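Long-range contacts in peptidase, M20/M25/M40 family (PDB 4EWT), which probably hydrolyses amide bonds of N-acylated amino acids or related substrates, using a pair of manganese ions held in its catalytic domain: residues L190-K195 against V287-E292; G14-I19 against S372-A377; P178-T183 against A299-P304; D48-T53 against K61-S66. One frame throughout, in Å; residues are numbered along the deposited sequence.

Contact 1. Residues L190-K195 against V287-E292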
loop_
_atom_site.group_PDB
_atom_site.type_symbol
_atom_site.label_atom_id
_atom_site.label_comp_id
_atom_site.label_asym_id
_atom_site.label_seq_id
_atom_site.Cartn_x
_atom_site.Cartn_y
_atom_site.Cartn_z
ATOM N N LEU A 190 14.660 -12.507 -0.069
ATOM C CA LEU A 190 13.742 -12.577 -1.188
ATOM C C LEU A 190 14.322 -11.804 -2.351
ATOM O O LEU A 190 14.647 -10.613 -2.229
ATOM C CB LEU A 190 12.365 -12.023 -0.810
ATOM C CG LEU A 190 11.344 -11.821 -1.940
ATOM C CD1 LEU A 190 10.868 -13.150 -2.583
ATOM C CD2 LEU A 190 10.173 -11.037 -1.402
ATOM N N LYS A 191 14.467 -12.488 -3.475
ATOM C CA LYS A 191 14.880 -11.814 -4.672
ATOM C C LYS A 191 13.635 -11.582 -5.506
ATOM O O LYS A 191 12.872 -12.502 -5.734
ATOM C CB LYS A 191 15.936 -12.615 -5.438
ATOM C CG LYS A 191 16.280 -11.987 -6.785
ATOM C CD LYS A 191 17.563 -12.544 -7.385
ATOM C CE LYS A 191 17.355 -13.927 -7.937
ATOM N NZ LYS A 191 18.465 -14.304 -8.890
ATOM N N VAL A 192 13.425 -10.335 -5.907
ATOM C CA VAL A 192 12.294 -9.955 -6.749
ATOM C C VAL A 192 12.879 -9.556 -8.103
ATOM O O VAL A 192 13.558 -8.522 -8.218
ATOM C CB VAL A 192 11.460 -8.784 -6.143
ATOM C CG1 VAL A 192 10.271 -8.432 -7.039
ATOM C CG2 VAL A 192 10.933 -9.125 -4.707
ATOM N N GLN A 193 12.657 -10.399 -9.106
ATOM C CA GLN A 193 13.180 -10.162 -10.436
ATOM C C GLN A 193 12.061 -9.679 -11.355
ATOM O O GLN A 193 11.112 -10.416 -11.627
ATOM C CB GLN A 193 13.821 -11.454 -10.980
ATOM C CG GLN A 193 14.249 -11.428 -12.457
ATOM C CD GLN A 193 15.504 -10.624 -12.693
ATOM O OE1 GLN A 193 15.480 -9.615 -13.406
ATOM N NE2 GLN A 193 16.620 -11.065 -12.106
ATOM N N GLY A 194 12.161 -8.424 -11.785
ATOM C CA GLY A 194 11.310 -7.873 -12.840
ATOM C C GLY A 194 12.105 -7.831 -14.144
ATOM O O GLY A 194 12.819 -8.765 -14.484
ATOM N N LYS A 195 11.998 -6.720 -14.847
ATOM C CA LYS A 195 12.691 -6.511 -16.092
ATOM C C LYS A 195 13.092 -5.035 -16.154
ATOM O O LYS A 195 12.245 -4.152 -16.068
ATOM C CB LYS A 195 11.782 -6.874 -17.271
ATOM C CG LYS A 195 12.362 -6.482 -18.629
ATOM C CD LYS A 195 11.313 -6.619 -19.734
ATOM C CE LYS A 195 11.584 -7.837 -20.576
ATOM N NZ LYS A 195 12.637 -7.551 -21.593
ATOM N N VAL A 287 6.362 -10.598 -11.606
ATOM C CA VAL A 287 7.776 -10.730 -11.275
ATOM C C VAL A 287 8.092 -12.184 -10.975
ATOM O O VAL A 287 7.172 -12.985 -10.793
ATOM C CB VAL A 287 8.145 -9.882 -10.047
ATOM C CG1 VAL A 287 8.209 -8.400 -10.424
ATOM C CG2 VAL A 287 7.152 -10.124 -8.885
ATOM N N THR A 288 9.380 -12.531 -10.922
ATOM C CA THR A 288 9.808 -13.848 -10.420
ATOM C C THR A 288 10.394 -13.647 -9.025
ATOM O O THR A 288 11.254 -12.782 -8.827
ATOM C CB THR A 288 10.875 -14.485 -11.330
ATOM O OG1 THR A 288 10.419 -14.420 -12.675
ATOM C CG2 THR A 288 11.124 -15.961 -10.975
ATOM N N CYS A 289 9.932 -14.442 -8.059
ATOM C CA CYS A 289 10.412 -14.318 -6.688
ATOM C C CYS A 289 11.242 -15.527 -6.315
ATOM O O CYS A 289 10.825 -16.657 -6.566
ATOM C CB CYS A 289 9.238 -14.240 -5.738
ATOM S SG CYS A 289 8.436 -12.660 -5.777
ATOM N N THR A 290 12.399 -15.289 -5.703
ATOM C CA THR A 290 13.214 -16.375 -5.147
ATOM C C THR A 290 13.322 -16.172 -3.649
ATOM O O THR A 290 14.045 -15.290 -3.175
ATOM C CB THR A 290 14.610 -16.466 -5.808
ATOM O OG1 THR A 290 14.456 -16.361 -7.227
ATOM C CG2 THR A 290 15.309 -17.815 -5.474
ATOM N N LEU A 291 12.563 -16.984 -2.915
ATOM C CA LEU A 291 12.532 -16.943 -1.467
ATOM C C LEU A 291 13.385 -18.067 -0.875
ATOM O O LEU A 291 13.231 -19.245 -1.235
ATOM C CB LEU A 291 11.093 -17.052 -0.974
ATOM C CG LEU A 291 10.788 -16.825 0.510
ATOM C CD1 LEU A 291 11.185 -15.447 0.951
ATOM C CD2 LEU A 291 9.296 -17.069 0.772
ATOM N N GLU A 292 14.318 -17.670 -0.013
ATOM C CA GLU A 292 15.092 -18.590 0.811
ATOM C C GLU A 292 14.624 -18.292 2.240
ATOM O O GLU A 292 14.741 -17.170 2.712
ATOM C CB GLU A 292 16.593 -18.310 0.676
ATOM C CG GLU A 292 17.159 -18.467 -0.746
ATOM C CD GLU A 292 18.575 -17.883 -0.894
ATOM O OE1 GLU A 292 18.796 -17.102 -1.850
ATOM O OE2 GLU A 292 19.462 -18.191 -0.050
#
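Leu-190 packs against Cys-289 and Leu-291 where two antiparallel strands, their segment axes at 172° to one another, join in the satellite domain, the smaller lid-like domain of M20 family hydrolases. Two hydrogen-bonded pairs fix the register, Lys-191 with Thr-290 and Gln-193 with Thr-288. Each pair carries two N-H...O bonds, and in the Gln-193 N to Thr-288 O bond, 2.8 Å long, the angle at hydrogen reaches 172°. The Leu-190 side chain can be followed outward. Its CB lies 4.0 Å from CD1 of Leu-291, its direct partner in a non-hydrogen-bonded pair. CG is anti to the backbone N (chi1 171°), and from it CD1 reaches diagonally to Cys-289, 3.7 Å from its CB and 4.0 Å from its SG. Two residues further on, Val-192 sends CG1 against Val-287, meeting CB, CG1 and CG2 of that residue, with the CG1 to CB separation 4.0 Å. On the other face Lys-191 and Thr-290 run side by side and point the same way; the aliphatic CE of the lysine comes 3.9 Å from Thr-290 OG1. The apolar face is covered by helices: Leu-190 touches Phe-215 of helix 208-226 and Ser-278 of helix 264-285, while Glu-282 of the latter helix accepts a hydrogen bond from Cys-289 N. Strand 248-261 bonds to the other edge of 190-193. Chemically the contact is two-sided: the leucine, valine and cysteine face is suited to burial beneath helices, whereas the lysine, glutamine and threonine face is suited to solvent, and the nearly straight backbone bonds hold the two strands together.

Contact 2. Residues G14-I19 against S372-A377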
loop_
_atom_site.group_PDB
_atom_site.type_symbol
_atom_site.label_atom_id
_atom_site.label_comp_id
_atom_site.label_asym_id
_atom_site.label_seq_id
_atom_site.Cartn_x
_atom_site.Cartn_y
_atom_site.Cartn_z
ATOM N N GLY A 14 34.012 -12.599 46.283
ATOM C CA GLY A 14 35.174 -11.876 45.755
ATOM C C GLY A 14 35.835 -12.554 44.566
ATOM O O GLY A 14 36.279 -11.889 43.624
ATOM N N LYS A 15 35.864 -13.869 44.599
ATOM C CA LYS A 15 36.429 -14.660 43.543
ATOM C C LYS A 15 35.568 -14.603 42.251
ATOM O O LYS A 15 36.091 -14.564 41.163
ATOM C CB LYS A 15 36.589 -16.095 44.039
ATOM C CG LYS A 15 37.366 -17.031 43.195
ATOM C CD LYS A 15 37.719 -18.237 44.021
ATOM C CE LYS A 15 37.716 -19.544 43.275
ATOM N NZ LYS A 15 39.020 -20.164 42.949
ATOM N N MET A 16 34.259 -14.641 42.404
ATOM C CA MET A 16 33.340 -14.535 41.250
ATOM C C MET A 16 33.561 -13.211 40.529
ATOM O O MET A 16 33.637 -13.164 39.303
ATOM C CB MET A 16 31.874 -14.599 41.689
ATOM C CG MET A 16 31.492 -15.813 42.503
ATOM S SD MET A 16 29.768 -15.721 43.009
ATOM C CE MET A 16 29.644 -17.186 44.026
ATOM N N ILE A 17 33.673 -12.147 41.322
ATOM C CA ILE A 17 33.831 -10.786 40.827
ATOM C C ILE A 17 35.155 -10.634 40.076
ATOM O O ILE A 17 35.177 -10.137 38.945
ATOM C CB ILE A 17 33.673 -9.769 41.981
ATOM C CG1 ILE A 17 32.220 -9.772 42.472
ATOM C CG2 ILE A 17 34.103 -8.363 41.549
ATOM C CD1 ILE A 17 32.014 -9.152 43.840
ATOM N N GLU A 18 36.238 -11.087 40.704
ATOM C CA GLU A 18 37.572 -11.119 40.103
ATOM C C GLU A 18 37.597 -11.921 38.792
ATOM O O GLU A 18 38.246 -11.523 37.823
ATOM C CB GLU A 18 38.565 -11.688 41.125
ATOM C CG GLU A 18 39.909 -12.148 40.586
ATOM C CD GLU A 18 40.552 -13.164 41.502
ATOM O OE1 GLU A 18 41.249 -12.752 42.453
ATOM O OE2 GLU A 18 40.346 -14.380 41.284
ATOM N N ILE A 19 36.873 -13.037 38.758
ATOM C CA ILE A 19 36.797 -13.854 37.545
ATOM C C ILE A 19 35.959 -13.193 36.436
ATOM O O ILE A 19 36.334 -13.256 35.262
ATOM C CB ILE A 19 36.322 -15.301 37.847
ATOM C CG1 ILE A 19 37.429 -16.071 38.600
ATOM C CG2 ILE A 19 35.939 -16.029 36.560
ATOM C CD1 ILE A 19 36.949 -17.359 39.279
ATOM N N SER A 372 24.476 -9.745 41.154
ATOM C CA SER A 372 23.756 -10.784 40.424
ATOM C C SER A 372 24.559 -12.084 40.408
ATOM O O SER A 372 23.982 -13.162 40.253
ATOM C CB SER A 372 23.474 -10.342 38.988
ATOM O OG SER A 372 24.678 -10.071 38.283
ATOM N N LEU A 373 25.883 -11.978 40.562
ATOM C CA LEU A 373 26.769 -13.153 40.549
ATOM C C LEU A 373 26.439 -14.120 41.682
ATOM O O LEU A 373 26.180 -15.302 41.451
ATOM C CB LEU A 373 28.249 -12.746 40.627
ATOM C CG LEU A 373 28.915 -12.098 39.408
ATOM C CD1 LEU A 373 30.217 -11.434 39.800
ATOM C CD2 LEU A 373 29.168 -13.103 38.301
ATOM N N LEU A 374 26.440 -13.597 42.904
ATOM C CA LEU A 374 26.186 -14.399 44.099
ATOM C C LEU A 374 24.763 -14.965 44.098
ATOM O O LEU A 374 24.557 -16.144 44.410
ATOM C CB LEU A 374 26.468 -13.572 45.363
ATOM C CG LEU A 374 26.222 -14.181 46.748
ATOM C CD1 LEU A 374 26.985 -15.488 46.942
ATOM C CD2 LEU A 374 26.565 -13.178 47.844
ATOM N N ILE A 375 23.798 -14.123 43.731
ATOM C CA ILE A 375 22.391 -14.519 43.665
ATOM C C ILE A 375 22.170 -15.674 42.686
ATOM O O ILE A 375 21.394 -16.585 42.966
ATOM C CB ILE A 375 21.476 -13.321 43.305
ATOM C CG1 ILE A 375 21.468 -12.296 44.443
ATOM C CG2 ILE A 375 20.046 -13.784 43.002
ATOM C CD1 ILE A 375 20.769 -10.973 44.078
ATOM N N SER A 376 22.865 -15.639 41.549
ATOM C CA SER A 376 22.785 -16.710 40.557
ATOM C C SER A 376 23.317 -18.034 41.113
ATOM O O SER A 376 22.671 -19.078 40.985
ATOM C CB SER A 376 23.542 -16.318 39.288
ATOM O OG SER A 376 22.940 -15.185 38.689
ATOM N N ALA A 377 24.488 -17.981 41.742
ATOM C CA ALA A 377 25.088 -19.168 42.344
ATOM C C ALA A 377 24.207 -19.755 43.446
ATOM O O ALA A 377 23.973 -20.963 43.475
ATOM C CB ALA A 377 26.490 -18.859 42.866
#
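Met-16 and Leu-373 face each other across a helix-helix packing in the catalytic domain, the metal-binding alpha/beta domain of the M20 fold. The axes of 14-19 and 372-377 approach to 9.7 Å and cross at 118°, so the contact is confined to a few side chains. CA-to-CA proximity singles out Met-16 and Leu-373, at 6.8 Å, and both point toward the opposite helix. In the methionine, chi2 of 177° carries SD past the backbone of Leu-373, and chi3, also extended at -176°, sets CE beside Ala-377 and Leu-374. Leu-373 answers from the other side: its CD1 lies 4.0 Å from Met-16 CB. The side chains of Ile-17 and Leu-373 cross obliquely, CG1 of the isoleucine being 3.7 Å from CD1 of the leucine. No hydrogen bond joins the two segments, leaving apolar contact to link them. Helix 105-120 contributes Val-114 against Met-16 and Ala-107 and Ala-110 against Leu-373, and Leu-9 of helix 2-11 touches Met-16, Leu-374 and Ala-377. At the far end of the methionine, CE rests 3.8 Å from Ala-377 CB.

Contact 3. Residues P178-T183 against A299-P304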
loop_
_atom_site.group_PDB
_atom_site.type_symbol
_atom_site.label_atom_id
_atom_site.label_comp_id
_atom_site.label_asym_id
_atom_site.label_seq_id
_atom_site.Cartn_x
_atom_site.Cartn_y
_atom_site.Cartn_z
ATOM N N PRO A 178 6.738 -20.293 33.316
ATOM C CA PRO A 178 6.607 -21.578 32.619
ATOM C C PRO A 178 6.128 -21.355 31.191
ATOM O O PRO A 178 5.622 -20.277 30.869
ATOM C CB PRO A 178 5.531 -22.318 33.427
ATOM C CG PRO A 178 4.699 -21.232 34.035
ATOM C CD PRO A 178 5.654 -20.082 34.303
ATOM N N GLY A 179 6.295 -22.364 30.342
ATOM C CA GLY A 179 5.873 -22.265 28.956
ATOM C C GLY A 179 6.841 -21.415 28.151
ATOM O O GLY A 179 7.996 -21.223 28.553
ATOM N N TYR A 180 6.352 -20.889 27.025
ATOM C CA TYR A 180 7.171 -20.090 26.111
ATOM C C TYR A 180 7.611 -18.762 26.719
ATOM O O TYR A 180 6.784 -17.947 27.122
ATOM C CB TYR A 180 6.411 -19.830 24.819
ATOM C CG TYR A 180 6.246 -21.036 23.926
ATOM C CD1 TYR A 180 7.306 -21.503 23.149
ATOM C CD2 TYR A 180 5.026 -21.698 23.843
ATOM C CE1 TYR A 180 7.148 -22.610 22.305
ATOM C CE2 TYR A 180 4.859 -22.791 23.003
ATOM C CZ TYR A 180 5.920 -23.233 22.235
ATOM O OH TYR A 180 5.751 -24.312 21.405
ATOM N N VAL A 181 8.919 -18.539 26.759
ATOM C CA VAL A 181 9.457 -17.413 27.524
ATOM C C VAL A 181 10.349 -16.480 26.683
ATOM O O VAL A 181 10.529 -15.314 27.036
ATOM C CB VAL A 181 10.168 -17.904 28.821
ATOM C CG1 VAL A 181 11.357 -18.821 28.493
ATOM C CG2 VAL A 181 10.597 -16.729 29.697
ATOM N N GLN A 182 10.906 -17.003 25.591
ATOM C CA GLN A 182 11.686 -16.205 24.631
ATOM C C GLN A 182 11.378 -16.643 23.208
ATOM O O GLN A 182 11.096 -17.807 22.965
ATOM C CB GLN A 182 13.190 -16.252 24.943
ATOM C CG GLN A 182 13.491 -15.439 26.196
ATOM C CD GLN A 182 14.952 -15.224 26.519
ATOM O OE1 GLN A 182 15.336 -15.326 27.675
ATOM N NE2 GLN A 182 15.756 -14.875 25.526
ATOM N N THR A 183 11.416 -15.691 22.283
ATOM C CA THR A 183 10.929 -15.889 20.926
ATOM C C THR A 183 11.894 -16.743 20.131
ATOM O O THR A 183 13.089 -16.736 20.386
ATOM C CB THR A 183 10.760 -14.539 20.163
ATOM O OG1 THR A 183 12.026 -13.878 20.070
ATOM C CG2 THR A 183 9.789 -13.634 20.867
ATOM N N ALA A 299 11.674 -21.040 19.649
ATOM C CA ALA A 299 11.207 -20.377 20.864
ATOM C C ALA A 299 11.622 -21.162 22.110
ATOM O O ALA A 299 11.659 -22.395 22.100
ATOM C CB ALA A 299 9.701 -20.210 20.828
ATOM N N LEU A 300 11.935 -20.447 23.185
ATOM C CA LEU A 300 12.396 -21.100 24.400
ATOM C C LEU A 300 11.188 -21.491 25.236
ATOM O O LEU A 300 10.429 -20.630 25.700
ATOM C CB LEU A 300 13.315 -20.180 25.188
ATOM C CG LEU A 300 14.345 -20.824 26.108
ATOM C CD1 LEU A 300 15.261 -19.716 26.599
ATOM C CD2 LEU A 300 13.707 -21.559 27.268
ATOM N N TYR A 301 11.012 -22.794 25.403
ATOM C CA TYR A 301 9.880 -23.327 26.136
ATOM C C TYR A 301 10.319 -23.799 27.519
ATOM O O TYR A 301 11.049 -24.778 27.642
ATOM C CB TYR A 301 9.240 -24.481 25.346
ATOM C CG TYR A 301 7.971 -24.980 25.981
ATOM C CD1 TYR A 301 6.797 -24.222 25.903
ATOM C CD2 TYR A 301 7.936 -26.195 26.663
ATOM C CE1 TYR A 301 5.626 -24.660 26.480
ATOM C CE2 TYR A 301 6.758 -26.644 27.251
ATOM C CZ TYR A 301 5.607 -25.860 27.156
ATOM O OH TYR A 301 4.429 -26.272 27.725
ATOM N N ASN A 302 9.900 -23.082 28.553
ATOM C CA ASN A 302 10.146 -23.521 29.909
ATOM C C ASN A 302 9.143 -24.599 30.287
ATOM O O ASN A 302 7.944 -24.328 30.393
ATOM C CB ASN A 302 10.092 -22.354 30.891
ATOM C CG ASN A 302 11.415 -21.618 30.996
ATOM O OD1 ASN A 302 12.439 -22.067 30.484
ATOM N ND2 ASN A 302 11.396 -20.479 31.656
ATOM N N ASP A 303 9.638 -25.822 30.452
ATOM C CA ASP A 303 8.815 -26.941 30.902
ATOM C C ASP A 303 8.038 -26.549 32.160
ATOM O O ASP A 303 8.642 -26.167 33.153
ATOM C CB ASP A 303 9.665 -28.174 31.173
ATOM C CG ASP A 303 8.830 -29.356 31.656
ATOM O OD1 ASP A 303 8.953 -29.728 32.843
ATOM O OD2 ASP A 303 8.030 -29.884 30.857
ATOM N N PRO A 304 6.691 -26.610 32.101
ATOM C CA PRO A 304 5.852 -26.156 33.219
ATOM C C PRO A 304 6.098 -26.898 34.543
ATOM O O PRO A 304 6.180 -26.249 35.582
ATOM C CB PRO A 304 4.428 -26.388 32.701
ATOM C CG PRO A 304 4.562 -26.244 31.224
ATOM C CD PRO A 304 5.871 -26.936 30.919
#
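Segments 178-183 and 299-304 meet as short antiparallel strands whose axes are turned 135° from one another and come within 4.2 Å, with Gly-179 and Asn-302 forming a hydrogen-bonded pair and Tyr-180 and Tyr-301 a non-hydrogen-bonded one. Gly-179 N to Asn-302 O is short, 2.6 Å, and uses a lone pair in the carbonyl plane, whereas Asn-302 N sits well above the plane of the Gly-179 carbonyl it bonds. The positive phi of Gly-179 favours glycine here, and its CA lies 3.5 Å from Tyr-301 CE1. The two tyrosines form an edge-to-face pair: ring planes stand at 66°, centroids 4.8 Å apart, and Tyr-301 CD1 is 3.6 Å above the plane of the Tyr-180 ring, over its centre. Ala-299 CB adds a contact to the same ring, 3.6 Å from Tyr-180 CD1. Val-181 has CG1 between its own N and carbonyl carbon (chi1 61°), and this methyl meets Leu-300 CD2 at 3.8 Å and the Asn-302 side-chain amide. That amide is held at both ends, its OD1 by Phe-346 N and its ND2 by Arg-177 O. Gln-182 likewise bonds Tyr-348 OH through OE1 and Pro-331 O through NE2. Thr-183 touches Phe-230 of the second subunit. The contact lies at the start of strand 179-193, which runs on into the satellite domain; Leu-300 packs on helix 335-341 and Phe-346 of strand 344-350, while Asp-303, at the N-cap of helix 304-316, accepts a hydrogen bond from Phe-306 N through OD1.

Contact 4. Residues D48-T53 against K61-S66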
loop_
_atom_site.group_PDB
_atom_site.type_symbol
_atom_site.label_atom_id
_atom_site.label_comp_id
_atom_site.label_asym_id
_atom_site.label_seq_id
_atom_site.Cartn_x
_atom_site.Cartn_y
_atom_site.Cartn_z
ATOM N N ASP A 48 38.081 -31.653 41.901
ATOM C CA ASP A 48 37.607 -33.036 41.777
ATOM C C ASP A 48 36.375 -33.140 40.887
ATOM O O ASP A 48 35.267 -33.379 41.361
ATOM C CB ASP A 48 37.347 -33.641 43.167
ATOM C CG ASP A 48 36.965 -35.123 43.118
ATOM O OD1 ASP A 48 37.337 -35.843 42.158
ATOM O OD2 ASP A 48 36.287 -35.567 44.065
ATOM N N VAL A 49 36.588 -32.944 39.589
ATOM C CA VAL A 49 35.541 -33.078 38.572
ATOM C C VAL A 49 36.109 -33.790 37.341
ATOM O O VAL A 49 37.326 -33.863 37.178
ATOM C CB VAL A 49 34.974 -31.694 38.147
ATOM C CG1 VAL A 49 34.338 -30.968 39.334
ATOM C CG2 VAL A 49 36.053 -30.826 37.494
ATOM N N GLU A 50 35.249 -34.314 36.485
ATOM C CA GLU A 50 35.699 -34.758 35.182
ATOM C C GLU A 50 35.480 -33.694 34.141
ATOM O O GLU A 50 34.398 -33.270 33.927
ATOM C CB GLU A 50 35.059 -36.054 34.723
ATOM C CG GLU A 50 34.472 -36.964 35.762
ATOM C CD GLU A 50 33.527 -37.987 35.139
ATOM O OE1 GLU A 50 33.495 -38.106 33.903
ATOM O OE2 GLU A 50 32.796 -38.653 35.878
ATOM N N VAL A 51 36.519 -33.247 33.490
ATOM C CA VAL A 51 36.276 -32.314 32.436
ATOM C C VAL A 51 36.539 -32.852 31.051
ATOM O O VAL A 51 37.620 -33.248 30.678
ATOM C CB VAL A 51 36.862 -30.943 32.637
ATOM C CG1 VAL A 51 37.754 -30.880 33.763
ATOM C CG2 VAL A 51 37.450 -30.442 31.425
ATOM N N GLU A 52 35.472 -32.854 30.294
ATOM C CA GLU A 52 35.523 -33.264 28.894
ATOM C C GLU A 52 35.628 -32.019 28.025
ATOM O O GLU A 52 34.809 -31.103 28.127
ATOM C CB GLU A 52 34.310 -34.114 28.510
ATOM C CG GLU A 52 34.234 -35.447 29.245
ATOM C CD GLU A 52 33.255 -36.418 28.602
ATOM O OE1 GLU A 52 32.086 -36.469 29.051
ATOM O OE2 GLU A 52 33.652 -37.122 27.644
ATOM N N THR A 53 36.608 -31.990 27.161
ATOM C CA THR A 53 36.880 -30.853 26.340
ATOM C C THR A 53 36.482 -31.105 24.877
ATOM O O THR A 53 36.194 -32.213 24.470
ATOM C CB THR A 53 38.329 -30.504 26.440
ATOM O OG1 THR A 53 38.485 -29.094 26.503
ATOM C CG2 THR A 53 39.075 -31.041 25.270
ATOM N N LYS A 61 32.268 -29.838 29.007
ATOM C CA LYS A 61 31.291 -30.549 29.816
ATOM C C LYS A 61 31.998 -31.034 31.085
ATOM O O LYS A 61 32.779 -31.996 31.043
ATOM C CB LYS A 61 30.765 -31.735 29.003
ATOM C CG LYS A 61 29.615 -32.534 29.584
ATOM C CD LYS A 61 29.842 -34.005 29.259
ATOM C CE LYS A 61 28.635 -34.672 28.635
ATOM N NZ LYS A 61 27.644 -35.177 29.627
ATOM N N VAL A 62 31.750 -30.363 32.207
ATOM C CA VAL A 62 32.366 -30.790 33.468
ATOM C C VAL A 62 31.370 -31.568 34.332
ATOM O O VAL A 62 30.291 -31.070 34.670
ATOM C CB VAL A 62 33.141 -29.648 34.224
ATOM C CG1 VAL A 62 33.358 -28.448 33.325
ATOM C CG2 VAL A 62 32.462 -29.236 35.518
ATOM N N THR A 63 31.730 -32.814 34.630
ATOM C CA THR A 63 30.877 -33.723 35.387
ATOM C C THR A 63 31.278 -33.759 36.866
ATOM O O THR A 63 32.446 -33.954 37.206
ATOM C CB THR A 63 30.884 -35.149 34.776
ATOM O OG1 THR A 63 30.413 -35.093 33.423
ATOM C CG2 THR A 63 29.976 -36.093 35.553
ATOM N N ILE A 64 30.290 -33.536 37.727
ATOM C CA ILE A 64 30.461 -33.637 39.166
ATOM C C ILE A 64 29.631 -34.836 39.624
ATOM O O ILE A 64 28.422 -34.715 39.861
ATOM C CB ILE A 64 29.979 -32.361 39.900
ATOM C CG1 ILE A 64 30.506 -31.089 39.220
ATOM C CG2 ILE A 64 30.381 -32.407 41.376
ATOM C CD1 ILE A 64 29.837 -29.810 39.701
ATOM N N ASP A 65 30.281 -35.993 39.723
ATOM C CA ASP A 65 29.608 -37.218 40.144
ATOM C C ASP A 65 29.745 -37.363 41.652
ATOM O O ASP A 65 30.856 -37.355 42.186
ATOM C CB ASP A 65 30.202 -38.437 39.422
ATOM C CG ASP A 65 29.363 -39.714 39.600
ATOM O OD1 ASP A 65 28.480 -39.763 40.489
ATOM O OD2 ASP A 65 29.598 -40.684 38.846
ATOM N N SER A 66 28.611 -37.491 42.337
ATOM C CA SER A 66 28.602 -37.640 43.790
ATOM C C SER A 66 29.188 -38.989 44.228
ATOM O O SER A 66 29.557 -39.163 45.388
ATOM C CB SER A 66 27.180 -37.501 44.327
ATOM O OG SER A 66 26.427 -38.664 44.036
HETATM O O HOH W 1 32.248 -34.728 31.652
#
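Val-49 and Ile-64 lie side by side, pointing the same way, at one end of a beta hairpin whose strands 50-52 and 61-65 run antiparallel at 159°. Val-49 CG1 and Ile-64 CG1 are 3.8 Å apart, and this is the close apolar part of the contact. Val-49 CB also lies 4.4 Å from Val-62 CG2. Val-51 faces Val-62 in a non-hydrogen-bonded pair, Val-51 CB lying 4.2 Å from Val-62 CB. Two hydrogen-bonded pairs flank that pair, Glu-50 with Thr-63 and Glu-52 with Lys-61; the Lys-61 N to Glu-52 O bond, 3.0 Å long, is nearly straight, with an angle at hydrogen of 173°. The opposite face, carrying the glutamates, is polar and wetter. Glu-50 runs alongside Thr-63, its OE2 3.8 Å from the threonine CG2. Glu-52 and Lys-61 also lie side by side, yet what meets is Glu-52 OE1 and the aliphatic Lys-61 CD, 3.3 Å apart; chi2 of the lysine, bent away from extended at -142°, places CD there. Its NZ stays 4.7 Å from Glu-52 OE1, too far for a salt bridge, though the opposite charges may still attract, and makes a weak hydrogen bond to Val-153 O. One water molecule lies within hydrogen-bonding distance of Glu-52 OE1, Lys-61 O and Thr-63 OG1, linking side chains and backbone on this face. The outer strand 50-52 ends the large mixed sheet within the chain, and 60-65 is bonded on its other edge to strand 129-135, through Val-62 with Val-132 and Ile-64 with Val-130. Helix 105-120 packs Ala-120 on Val-49 and Leu-119 on Ile-64, while Tyr-44 touches Val-49 and Val-62.

Overall arrangement
The four contacts divide between the two domains. Contacts 1 and 3 share strand 179-193, yet their centres are 36 Å apart: contact 3 lies near the chain's centre, where the strand leaves the catalytic domain, and contact 1 far out in the satellite domain. Contacts 2 and 4 belong to the catalytic domain, centres 21 Å apart, and helix 105-120 touches both; it begins at His-105, a manganese ligand alongside Cys-103. Contact 3 comes closer to the metals than contact 2, with the Gln-182 side chain about 7 Å from a manganese ion, against about 13 Å for the Leu-373 side chain. Contact 1 lies across the chain's centre from contacts 2 and 4, 52 Å from each, centre to centre.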